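Local coordinates for long form salivary protein D7L1 (PDB 3DYE) that binds and sequesters host biogenic amines and leukotrienes in two separate pockets, so helping the female mosquito to take a blood meal, at residues E75-Y80 with K125-G130; F154-N159 with T190-K195; F264-V269 with P287-Q292. All blocks are in the same frame, centred on the assembly; numbering follows the deposited sequence.

Interaction 1 (E75-Y80 with K125-G130)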
loop_
_atom_site.group_PDB
_atom_site.type_symbol
_atom_site.label_atom_id
_atom_site.label_comp_id
_atom_site.label_asym_id
_atom_site.label_seq_id
_atom_site.Cartn_x
_atom_site.Cartn_y
_atom_site.Cartn_z
ATOM N N GLU A 75 -7.758 -12.912 -13.312
ATOM C CA GLU A 75 -7.068 -13.323 -12.076
ATOM C C GLU A 75 -7.837 -12.879 -10.830
ATOM O O GLU A 75 -8.002 -13.645 -9.878
ATOM C CB GLU A 75 -5.630 -12.800 -12.040
ATOM C CG GLU A 75 -4.648 -13.631 -12.858
ATOM C CD GLU A 75 -4.485 -15.055 -12.331
ATOM O OE1 GLU A 75 -4.111 -15.238 -11.147
ATOM O OE2 GLU A 75 -4.731 -15.996 -13.107
ATOM N N GLN A 76 -8.330 -11.647 -10.853
ATOM C CA GLN A 76 -9.143 -11.125 -9.757
ATOM C C GLN A 76 -10.434 -11.927 -9.546
ATOM O O GLN A 76 -10.824 -12.217 -8.411
ATOM C CB GLN A 76 -9.452 -9.646 -9.994
ATOM C CG GLN A 76 -10.011 -8.931 -8.773
ATOM C CD GLN A 76 -8.961 -8.697 -7.695
ATOM O OE1 GLN A 76 -7.768 -8.945 -7.900
ATOM N NE2 GLN A 76 -9.401 -8.195 -6.547
ATOM N N PHE A 77 -11.089 -12.294 -10.644
ATOM C CA PHE A 77 -12.338 -13.044 -10.563
ATOM C C PHE A 77 -12.094 -14.460 -10.054
ATOM O O PHE A 77 -12.892 -14.993 -9.276
ATOM C CB PHE A 77 -13.036 -13.057 -11.925
ATOM C CG PHE A 77 -14.395 -13.712 -11.915
ATOM C CD1 PHE A 77 -15.296 -13.488 -10.871
ATOM C CD2 PHE A 77 -14.782 -14.528 -12.971
ATOM C CE1 PHE A 77 -16.558 -14.099 -10.875
ATOM C CE2 PHE A 77 -16.038 -15.139 -12.985
ATOM C CZ PHE A 77 -16.924 -14.922 -11.936
ATOM N N LYS A 78 -10.991 -15.057 -10.502
ATOM C CA LYS A 78 -10.553 -16.376 -10.039
ATOM C C LYS A 78 -10.385 -16.393 -8.517
ATOM O O LYS A 78 -10.846 -17.317 -7.845
ATOM C CB LYS A 78 -9.249 -16.768 -10.745
ATOM C CG LYS A 78 -8.572 -18.020 -10.217
ATOM C CD LYS A 78 -7.478 -18.495 -11.157
ATOM C CE LYS A 78 -6.631 -19.574 -10.499
ATOM N NZ LYS A 78 -5.846 -20.360 -11.489
ATOM N N ALA A 79 -9.759 -15.347 -7.979
ATOM C CA ALA A 79 -9.521 -15.249 -6.537
ATOM C C ALA A 79 -10.800 -14.945 -5.756
ATOM O O ALA A 79 -10.934 -15.362 -4.605
ATOM C CB ALA A 79 -8.458 -14.195 -6.242
ATOM N N TYR A 80 -11.731 -14.223 -6.386
ATOM C CA TYR A 80 -12.941 -13.739 -5.707
ATOM C C TYR A 80 -14.220 -14.034 -6.497
ATOM O O TYR A 80 -14.851 -13.110 -7.015
ATOM C CB TYR A 80 -12.821 -12.230 -5.402
ATOM C CG TYR A 80 -11.680 -11.939 -4.449
ATOM C CD1 TYR A 80 -11.807 -12.203 -3.084
ATOM C CD2 TYR A 80 -10.466 -11.457 -4.916
ATOM C CE1 TYR A 80 -10.757 -11.972 -2.203
ATOM C CE2 TYR A 80 -9.400 -11.221 -4.043
ATOM C CZ TYR A 80 -9.563 -11.482 -2.689
ATOM O OH TYR A 80 -8.526 -11.268 -1.818
ATOM N N LYS A 125 -15.958 -2.231 -9.929
ATOM C CA LYS A 125 -16.082 -1.819 -8.529
ATOM C C LYS A 125 -16.241 -3.026 -7.603
ATOM O O LYS A 125 -15.550 -3.135 -6.588
ATOM C CB LYS A 125 -17.262 -0.854 -8.377
ATOM C CG LYS A 125 -17.259 -0.004 -7.118
ATOM C CD LYS A 125 -18.332 1.066 -7.233
ATOM C CE LYS A 125 -18.172 2.139 -6.181
ATOM N NZ LYS A 125 -18.739 1.734 -4.884
ATOM N N ASN A 126 -17.134 -3.942 -7.966
ATOM C CA ASN A 126 -17.346 -5.160 -7.185
ATOM C C ASN A 126 -16.100 -6.042 -7.130
ATOM O O ASN A 126 -15.695 -6.475 -6.052
ATOM C CB ASN A 126 -18.537 -5.952 -7.735
ATOM C CG ASN A 126 -19.867 -5.254 -7.497
ATOM O OD1 ASN A 126 -19.924 -4.179 -6.899
ATOM N ND2 ASN A 126 -20.950 -5.862 -7.980
ATOM N N LEU A 127 -15.488 -6.276 -8.293
ATOM C CA LEU A 127 -14.299 -7.128 -8.408
ATOM C C LEU A 127 -13.083 -6.620 -7.638
ATOM O O LEU A 127 -12.322 -7.410 -7.062
ATOM C CB LEU A 127 -13.896 -7.282 -9.876
ATOM C CG LEU A 127 -14.395 -8.471 -10.684
ATOM C CD1 LEU A 127 -13.737 -8.432 -12.056
ATOM C CD2 LEU A 127 -14.068 -9.790 -9.985
ATOM N N PHE A 128 -12.879 -5.309 -7.664
ATOM C CA PHE A 128 -11.663 -4.722 -7.111
ATOM C C PHE A 128 -11.868 -4.061 -5.749
ATOM O O PHE A 128 -11.148 -3.132 -5.366
ATOM C CB PHE A 128 -10.997 -3.797 -8.144
ATOM C CG PHE A 128 -10.329 -4.554 -9.258
ATOM C CD1 PHE A 128 -9.057 -5.082 -9.085
ATOM C CD2 PHE A 128 -10.985 -4.771 -10.466
ATOM C CE1 PHE A 128 -8.432 -5.818 -10.106
ATOM C CE2 PHE A 128 -10.365 -5.498 -11.494
ATOM C CZ PHE A 128 -9.089 -6.018 -11.309
ATOM N N HIS A 129 -12.843 -4.590 -5.015
ATOM C CA HIS A 129 -13.058 -4.251 -3.602
ATOM C C HIS A 129 -13.457 -2.791 -3.395
ATOM O O HIS A 129 -13.046 -2.146 -2.421
ATOM C CB HIS A 129 -11.839 -4.652 -2.746
ATOM C CG HIS A 129 -11.432 -6.086 -2.915
ATOM N ND1 HIS A 129 -12.287 -7.135 -2.654
ATOM C CD2 HIS A 129 -10.256 -6.644 -3.294
ATOM C CE1 HIS A 129 -11.663 -8.277 -2.888
ATOM N NE2 HIS A 129 -10.430 -8.009 -3.279
ATOM N N GLY A 130 -14.277 -2.287 -4.313
ATOM C CA GLY A 130 -14.829 -0.932 -4.200
ATOM C C GLY A 130 -16.271 -0.894 -3.724
ATOM O O GLY A 130 -16.819 0.190 -3.464
#
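Gln76 packs its side chain against Phe128 and His129, and this is the tight part of the contact. Its amide plane stacks 16° from the Phe128 ring plane, with Gln76 CG resting 4.0 Å from the ring centroid as a CH-pi contact displaced toward the rim. With CG anti to the backbone N (chi1 -167°) and a bend at chi2, the chain brings NE2 to the end of helix 121-127. There Gln76 NE2 donates to Leu127 O at 3.1 Å, with the acceptor nearly in the amide plane; NE2 also bonds Phe4 O, so two carbonyls hold the buried amide. Beside it, the His129 edge points into the Tyr80 face in a T-shaped pair, planes at 89° and ring centroids 4.6 Å apart. The looser side belongs to Phe77, partly exposed like Tyr80, where Leu127 CD2 approaches Phe77 CB at 3.9 Å and comes to the ring obliquely. Phe128 also adjoins Trp37, which with Gly130 belongs to the leukotriene E4 site, consistent with this packing lying beside the lipid pocket. Helix 86-97 backs Phe77 and Leu127, helix 6-20 meets Phe128 and His129, and helix 132-142 meets His129.

Interaction 2 (F154-N159 with T190-K195). With LNR (L-norepinephrine), chain F.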
loop_
_atom_site.group_PDB
_atom_site.type_symbol
_atom_site.label_atom_id
_atom_site.label_comp_id
_atom_site.label_asym_id
_atom_site.label_seq_id
_atom_site.Cartn_x
_atom_site.Cartn_y
_atom_site.Cartn_z
ATOM N N PHE A 154 1.502 -2.179 11.776
ATOM C CA PHE A 154 2.428 -2.704 12.782
ATOM C C PHE A 154 1.663 -3.531 13.804
ATOM O O PHE A 154 2.090 -4.636 14.150
ATOM C CB PHE A 154 3.169 -1.568 13.490
ATOM C CG PHE A 154 4.261 -0.940 12.667
ATOM C CD1 PHE A 154 5.563 -0.901 13.147
ATOM C CD2 PHE A 154 3.992 -0.374 11.422
ATOM C CE1 PHE A 154 6.578 -0.313 12.405
ATOM C CE2 PHE A 154 5.008 0.211 10.665
ATOM C CZ PHE A 154 6.302 0.242 11.161
ATOM N N GLU A 155 0.534 -2.996 14.274
ATOM C CA GLU A 155 -0.327 -3.710 15.222
ATOM C C GLU A 155 -0.804 -5.037 14.640
ATOM O O GLU A 155 -0.828 -6.056 15.337
ATOM C CB GLU A 155 -1.542 -2.865 15.607
ATOM C CG GLU A 155 -2.460 -3.562 16.609
ATOM C CD GLU A 155 -3.816 -2.897 16.716
ATOM O OE1 GLU A 155 -3.862 -1.707 17.102
ATOM O OE2 GLU A 155 -4.831 -3.565 16.422
ATOM N N PHE A 156 -1.197 -5.008 13.367
ATOM C CA PHE A 156 -1.657 -6.204 12.677
ATOM C C PHE A 156 -0.599 -7.305 12.757
ATOM O O PHE A 156 -0.907 -8.428 13.155
ATOM C CB PHE A 156 -2.063 -5.908 11.216
ATOM C CG PHE A 156 -2.152 -7.148 10.352
ATOM C CD1 PHE A 156 -3.203 -8.055 10.516
ATOM C CD2 PHE A 156 -1.167 -7.432 9.407
ATOM C CE1 PHE A 156 -3.273 -9.213 9.737
ATOM C CE2 PHE A 156 -1.233 -8.592 8.625
ATOM C CZ PHE A 156 -2.287 -9.481 8.793
ATOM N N CYS A 157 0.648 -6.974 12.406
ATOM C CA CYS A 157 1.724 -7.969 12.427
ATOM C C CYS A 157 2.062 -8.412 13.852
ATOM O O CYS A 157 2.233 -9.601 14.111
ATOM C CB CYS A 157 2.969 -7.433 11.732
ATOM S SG CYS A 157 2.712 -7.099 9.973
ATOM N N GLU A 158 2.151 -7.447 14.762
ATOM C CA GLU A 158 2.463 -7.718 16.168
ATOM C C GLU A 158 1.460 -8.696 16.784
ATOM O O GLU A 158 1.852 -9.623 17.497
ATOM C CB GLU A 158 2.482 -6.419 16.972
ATOM C CG GLU A 158 3.706 -5.538 16.716
ATOM C CD GLU A 158 3.600 -4.177 17.375
ATOM O OE1 GLU A 158 2.535 -3.862 17.948
ATOM O OE2 GLU A 158 4.586 -3.421 17.307
ATOM N N ASN A 159 0.175 -8.498 16.494
ATOM C CA ASN A 159 -0.875 -9.379 17.031
ATOM C C ASN A 159 -0.829 -10.779 16.435
ATOM O O ASN A 159 -1.149 -11.760 17.102
ATOM C CB ASN A 159 -2.258 -8.766 16.817
ATOM C CG ASN A 159 -2.493 -7.536 17.667
ATOM O OD1 ASN A 159 -1.697 -7.203 18.553
ATOM N ND2 ASN A 159 -3.594 -6.839 17.393
ATOM N N THR A 190 9.051 -9.425 10.908
ATOM C CA THR A 190 9.679 -8.324 10.193
ATOM C C THR A 190 9.329 -8.372 8.703
ATOM O O THR A 190 9.154 -7.330 8.067
ATOM C CB THR A 190 11.200 -8.295 10.454
ATOM O OG1 THR A 190 11.416 -8.131 11.863
ATOM C CG2 THR A 190 11.852 -7.139 9.728
ATOM N N ASP A 191 9.197 -9.579 8.162
ATOM C CA ASP A 191 8.693 -9.756 6.804
ATOM C C ASP A 191 7.281 -9.189 6.635
ATOM O O ASP A 191 6.991 -8.499 5.649
ATOM C CB ASP A 191 8.721 -11.229 6.408
ATOM C CG ASP A 191 8.323 -11.436 4.969
ATOM O OD1 ASP A 191 9.065 -10.971 4.081
ATOM O OD2 ASP A 191 7.256 -12.034 4.733
ATOM N N CYS A 192 6.419 -9.474 7.609
ATOM C CA CYS A 192 5.052 -8.956 7.644
ATOM C C CYS A 192 5.050 -7.433 7.629
ATOM O O CYS A 192 4.303 -6.812 6.860
ATOM C CB CYS A 192 4.321 -9.486 8.886
ATOM S SG CYS A 192 2.592 -8.963 9.094
ATOM N N VAL A 193 5.877 -6.829 8.477
ATOM C CA VAL A 193 5.892 -5.366 8.590
ATOM C C VAL A 193 6.478 -4.741 7.322
ATOM O O VAL A 193 5.873 -3.842 6.733
ATOM C CB VAL A 193 6.648 -4.871 9.860
ATOM C CG1 VAL A 193 6.735 -3.343 9.885
ATOM C CG2 VAL A 193 5.941 -5.361 11.120
ATOM N N MET A 194 7.638 -5.234 6.896
ATOM C CA MET A 194 8.351 -4.624 5.766
ATOM C C MET A 194 7.535 -4.704 4.474
ATOM O O MET A 194 7.516 -3.758 3.686
ATOM C CB MET A 194 9.745 -5.242 5.590
ATOM C CG MET A 194 10.699 -4.949 6.760
ATOM S SD MET A 194 11.322 -3.250 6.757
ATOM C CE MET A 194 12.627 -3.393 5.536
ATOM N N LYS A 195 6.853 -5.824 4.269
ATOM C CA LYS A 195 5.983 -5.965 3.100
ATOM C C LYS A 195 4.721 -5.116 3.253
ATOM O O LYS A 195 4.207 -4.562 2.275
ATOM C CB LYS A 195 5.643 -7.434 2.836
ATOM C CG LYS A 195 6.812 -8.178 2.209
ATOM C CD LYS A 195 6.542 -9.643 2.033
ATOM C CE LYS A 195 7.695 -10.263 1.259
ATOM N NZ LYS A 195 7.697 -11.742 1.329
HETATM O OAC LNR F . 6.719 -4.420 15.485
HETATM C CAJ LNR F . 7.725 -3.547 15.214
HETATM C CAG LNR F . 7.670 -2.232 15.674
HETATM C CAI LNR F . 8.830 -3.936 14.482
HETATM O OAB LNR F . 8.960 -5.205 14.007
HETATM C CAE LNR F . 9.831 -3.004 14.237
HETATM C CAF LNR F . 9.741 -1.794 14.681
HETATM C CAK LNR F . 8.728 -1.374 15.367
HETATM C CAL LNR F . 8.741 0.040 15.813
HETATM O OAD LNR F . 9.668 0.159 16.889
HETATM C CAH LNR F . 7.366 0.537 16.253
HETATM N NAA LNR F . 7.355 1.989 16.287
#
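Cys157 and Cys192 join two nearly antiparallel helices through a disulfide, one of the cross-links of this PBP/GOBP-type helical domain. The segment axes run at 163° and approach to 9.1 Å. As for the covalent bond, SG of Cys157 and SG of Cys192 are 2.1 Å apart with a chi3 of -81°, close to the relaxed right angle. The two cysteines reach each other differently: Cys192 SG lies anti to its backbone N, whereas Cys157 SG lies anti to its carbonyl carbon. Sulfur-aromatic contact adds to this, for Cys192 SG approaches Phe156 CE2 obliquely at 3.9 Å.

Apolar packing centres on Val193, whose two methyls divide the work. CG1 sits over the middle of one face of the Phe154 ring, 3.9 Å from its centroid, as a CH-pi contact, and CG2 fits against Cys157 CB at 3.7 Å. No hydrogen bond crosses between the segments.

The polar interactions lie beside the helix contact, where Glu158 meets the ligand. It turns its carboxylate to noradrenaline and also forms a salt bridge with Arg176, which probably helps to keep it ionised; Gln300 bonds its other oxygen. The edge of Phe154, at CD1, meets the catechol carbon CAG at 3.5 Å, while the phenolic OAC of noradrenaline donates to Glu158 OE2 at 3.0 Å.

Interaction 3 (F264-V269 with P287-Q292). With LNR (L-norepinephrine), chain F.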
loop_
_atom_site.group_PDB
_atom_site.type_symbol
_atom_site.label_atom_id
_atom_site.label_comp_id
_atom_site.label_asym_id
_atom_site.label_seq_id
_atom_site.Cartn_x
_atom_site.Cartn_y
_atom_site.Cartn_z
ATOM N N PHE A 264 10.188 5.545 10.223
ATOM C CA PHE A 264 9.444 4.298 10.466
ATOM C C PHE A 264 8.320 4.566 11.471
ATOM O O PHE A 264 7.194 4.091 11.291
ATOM C CB PHE A 264 10.419 3.242 11.005
ATOM C CG PHE A 264 10.095 1.808 10.628
ATOM C CD1 PHE A 264 10.012 1.408 9.293
ATOM C CD2 PHE A 264 9.945 0.844 11.622
ATOM C CE1 PHE A 264 9.753 0.072 8.957
ATOM C CE2 PHE A 264 9.695 -0.495 11.294
ATOM C CZ PHE A 264 9.595 -0.876 9.957
ATOM N N ASP A 265 8.627 5.336 12.519
ATOM C CA ASP A 265 7.623 5.756 13.512
ATOM C C ASP A 265 6.469 6.538 12.877
ATOM O O ASP A 265 5.300 6.280 13.168
ATOM C CB ASP A 265 8.256 6.594 14.636
ATOM C CG ASP A 265 9.031 5.753 15.651
ATOM O OD1 ASP A 265 8.996 4.501 15.593
ATOM O OD2 ASP A 265 9.683 6.359 16.527
ATOM N N TYR A 266 6.796 7.482 11.995
ATOM C CA TYR A 266 5.764 8.257 11.302
ATOM C C TYR A 266 4.957 7.353 10.373
ATOM O O TYR A 266 3.735 7.478 10.296
ATOM C CB TYR A 266 6.372 9.430 10.521
ATOM C CG TYR A 266 5.371 10.455 9.987
ATOM C CD1 TYR A 266 4.214 10.787 10.701
ATOM C CD2 TYR A 266 5.604 11.121 8.777
ATOM C CE1 TYR A 266 3.306 11.754 10.215
ATOM C CE2 TYR A 266 4.706 12.093 8.286
ATOM C CZ TYR A 266 3.562 12.398 9.006
ATOM O OH TYR A 266 2.685 13.345 8.511
ATOM N N ARG A 267 5.636 6.435 9.685
ATOM C CA ARG A 267 4.935 5.486 8.811
ATOM C C ARG A 267 3.924 4.668 9.616
ATOM O O ARG A 267 2.794 4.456 9.168
ATOM C CB ARG A 267 5.919 4.567 8.071
ATOM C CG ARG A 267 5.252 3.602 7.062
ATOM C CD ARG A 267 4.272 4.323 6.118
ATOM N NE ARG A 267 3.656 3.433 5.132
ATOM C CZ ARG A 267 4.213 3.099 3.969
ATOM N NH1 ARG A 267 5.405 3.581 3.635
ATOM N NH2 ARG A 267 3.572 2.292 3.129
ATOM N N GLU A 268 4.338 4.203 10.795
ATOM C CA GLU A 268 3.425 3.463 11.681
ATOM C C GLU A 268 2.133 4.244 11.932
ATOM O O GLU A 268 1.038 3.696 11.800
ATOM C CB GLU A 268 4.099 3.119 13.009
ATOM C CG GLU A 268 3.265 2.169 13.875
ATOM C CD GLU A 268 3.821 1.956 15.271
ATOM O OE1 GLU A 268 4.917 2.464 15.583
ATOM O OE2 GLU A 268 3.150 1.266 16.068
ATOM N N VAL A 269 2.270 5.522 12.288
ATOM C CA VAL A 269 1.124 6.404 12.516
ATOM C C VAL A 269 0.233 6.508 11.275
ATOM O O VAL A 269 -0.994 6.387 11.369
ATOM C CB VAL A 269 1.572 7.813 12.997
ATOM C CG1 VAL A 269 0.398 8.789 13.018
ATOM C CG2 VAL A 269 2.227 7.714 14.392
ATOM N N PRO A 287 7.491 15.992 17.524
ATOM C CA PRO A 287 6.971 15.744 18.880
ATOM C C PRO A 287 5.566 15.128 18.942
ATOM O O PRO A 287 5.274 14.376 19.876
ATOM C CB PRO A 287 6.973 17.140 19.522
ATOM C CG PRO A 287 6.897 18.084 18.382
ATOM C CD PRO A 287 7.693 17.434 17.282
ATOM N N ALA A 288 4.713 15.442 17.967
ATOM C CA ALA A 288 3.341 14.915 17.918
ATOM C C ALA A 288 3.311 13.410 17.656
ATOM O O ALA A 288 2.482 12.690 18.212
ATOM C CB ALA A 288 2.528 15.645 16.868
ATOM N N VAL A 289 4.218 12.950 16.798
ATOM C CA VAL A 289 4.350 11.531 16.473
ATOM C C VAL A 289 5.033 10.798 17.629
ATOM O O VAL A 289 4.656 9.668 17.970
ATOM C CB VAL A 289 5.102 11.342 15.129
ATOM C CG1 VAL A 289 5.344 9.863 14.817
ATOM C CG2 VAL A 289 4.321 12.017 14.002
ATOM N N GLN A 290 6.031 11.454 18.226
ATOM C CA GLN A 290 6.667 11.005 19.472
ATOM C C GLN A 290 5.619 10.586 20.508
ATOM O O GLN A 290 5.700 9.495 21.077
ATOM C CB GLN A 290 7.573 12.117 20.032
ATOM C CG GLN A 290 7.976 11.972 21.511
ATOM C CD GLN A 290 8.443 13.282 22.146
ATOM O OE1 GLN A 290 9.546 13.360 22.693
ATOM N NE2 GLN A 290 7.601 14.315 22.083
ATOM N N SER A 291 4.637 11.459 20.732
ATOM C CA SER A 291 3.572 11.229 21.706
ATOM C C SER A 291 2.731 9.999 21.358
ATOM O O SER A 291 2.512 9.129 22.205
ATOM C CB SER A 291 2.679 12.471 21.812
ATOM O OG SER A 291 1.648 12.293 22.770
ATOM N N GLN A 292 2.280 9.935 20.106
ATOM C CA GLN A 292 1.413 8.855 19.630
ATOM C C GLN A 292 2.085 7.486 19.722
ATOM O O GLN A 292 1.482 6.523 20.200
ATOM C CB GLN A 292 0.966 9.116 18.187
ATOM C CG GLN A 292 0.199 10.415 17.988
ATOM C CD GLN A 292 -0.067 10.715 16.526
ATOM O OE1 GLN A 292 -0.900 10.070 15.889
ATOM N NE2 GLN A 292 0.638 11.705 15.989
HETATM O OAC LNR F . 6.719 -4.420 15.485
HETATM C CAJ LNR F . 7.725 -3.547 15.214
HETATM C CAG LNR F . 7.670 -2.232 15.674
HETATM C CAI LNR F . 8.830 -3.936 14.482
HETATM O OAB LNR F . 8.960 -5.205 14.007
HETATM C CAE LNR F . 9.831 -3.004 14.237
HETATM C CAF LNR F . 9.741 -1.794 14.681
HETATM C CAK LNR F . 8.728 -1.374 15.367
HETATM C CAL LNR F . 8.741 0.040 15.813
HETATM O OAD LNR F . 9.668 0.159 16.889
HETATM C CAH LNR F . 7.366 0.537 16.253
HETATM N NAA LNR F . 7.355 1.989 16.287
#
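Tyr266 offers its ring obliquely to Val289, so that the methyl CG2 reaches CD1 of Tyr266 at 3.5 Å. The ring also meets Tyr284 and makes a cation-pi contact with Arg270. The second flat group, Phe264, takes no part in the helix-helix contact; it pairs edge-to-face with Phe154 and presents its edge to noradrenaline, its CE2 lying 3.6 Å from CAF of the catechol ring. Across the helix pair, whose segment axes make 68°, Val289 fills the junction. Having CG1 anti to its backbone N (chi1 176°), it places that methyl 3.8 Å from Val269 CG2 and the other against the tyrosine. Gln292 lies at the rim, where its OE1 approaches Val269 CG1 and its NE2 donates to Ala288 O of its own helix at 3.1 Å, from above the plane of that carbonyl.

The polar side of helix 257-271 grips the ligand amine. Glu268 OE1 accepts from NAA of noradrenaline at 2.6 Å, and Asp265 OD1 receives a weak bond from the same NAA at 3.1 Å. Tyr178 OH bonds Asp265 OD1, and Arg176 forms a salt bridge with Glu268 OE2. Two carboxylates around one nitrogen suit a protonated amine, which they probably stabilise as a cation, while the contact between the helices themselves is largely apolar, with no hydrogen bond across it.

The three contacts follow one another along the chain, each closing before the next opens. Interaction 1 lies in the N-terminal half, joining helices 71-79 and 121-127 near the lipid pocket; its centre is 25 Å from that of interaction 2 and 34 Å from that of interaction 3, with no touch to either. Interactions 2 and 3, centres 16 Å apart, meet directly: Phe154 CE1 lies 3.3 Å from Phe264 CE2, and both contacts touch the same noradrenaline. Helices 153-161 and 184-196 thus pack on helix 257-271 to wall the amine pocket. This separation agrees with lipids and amines binding independently.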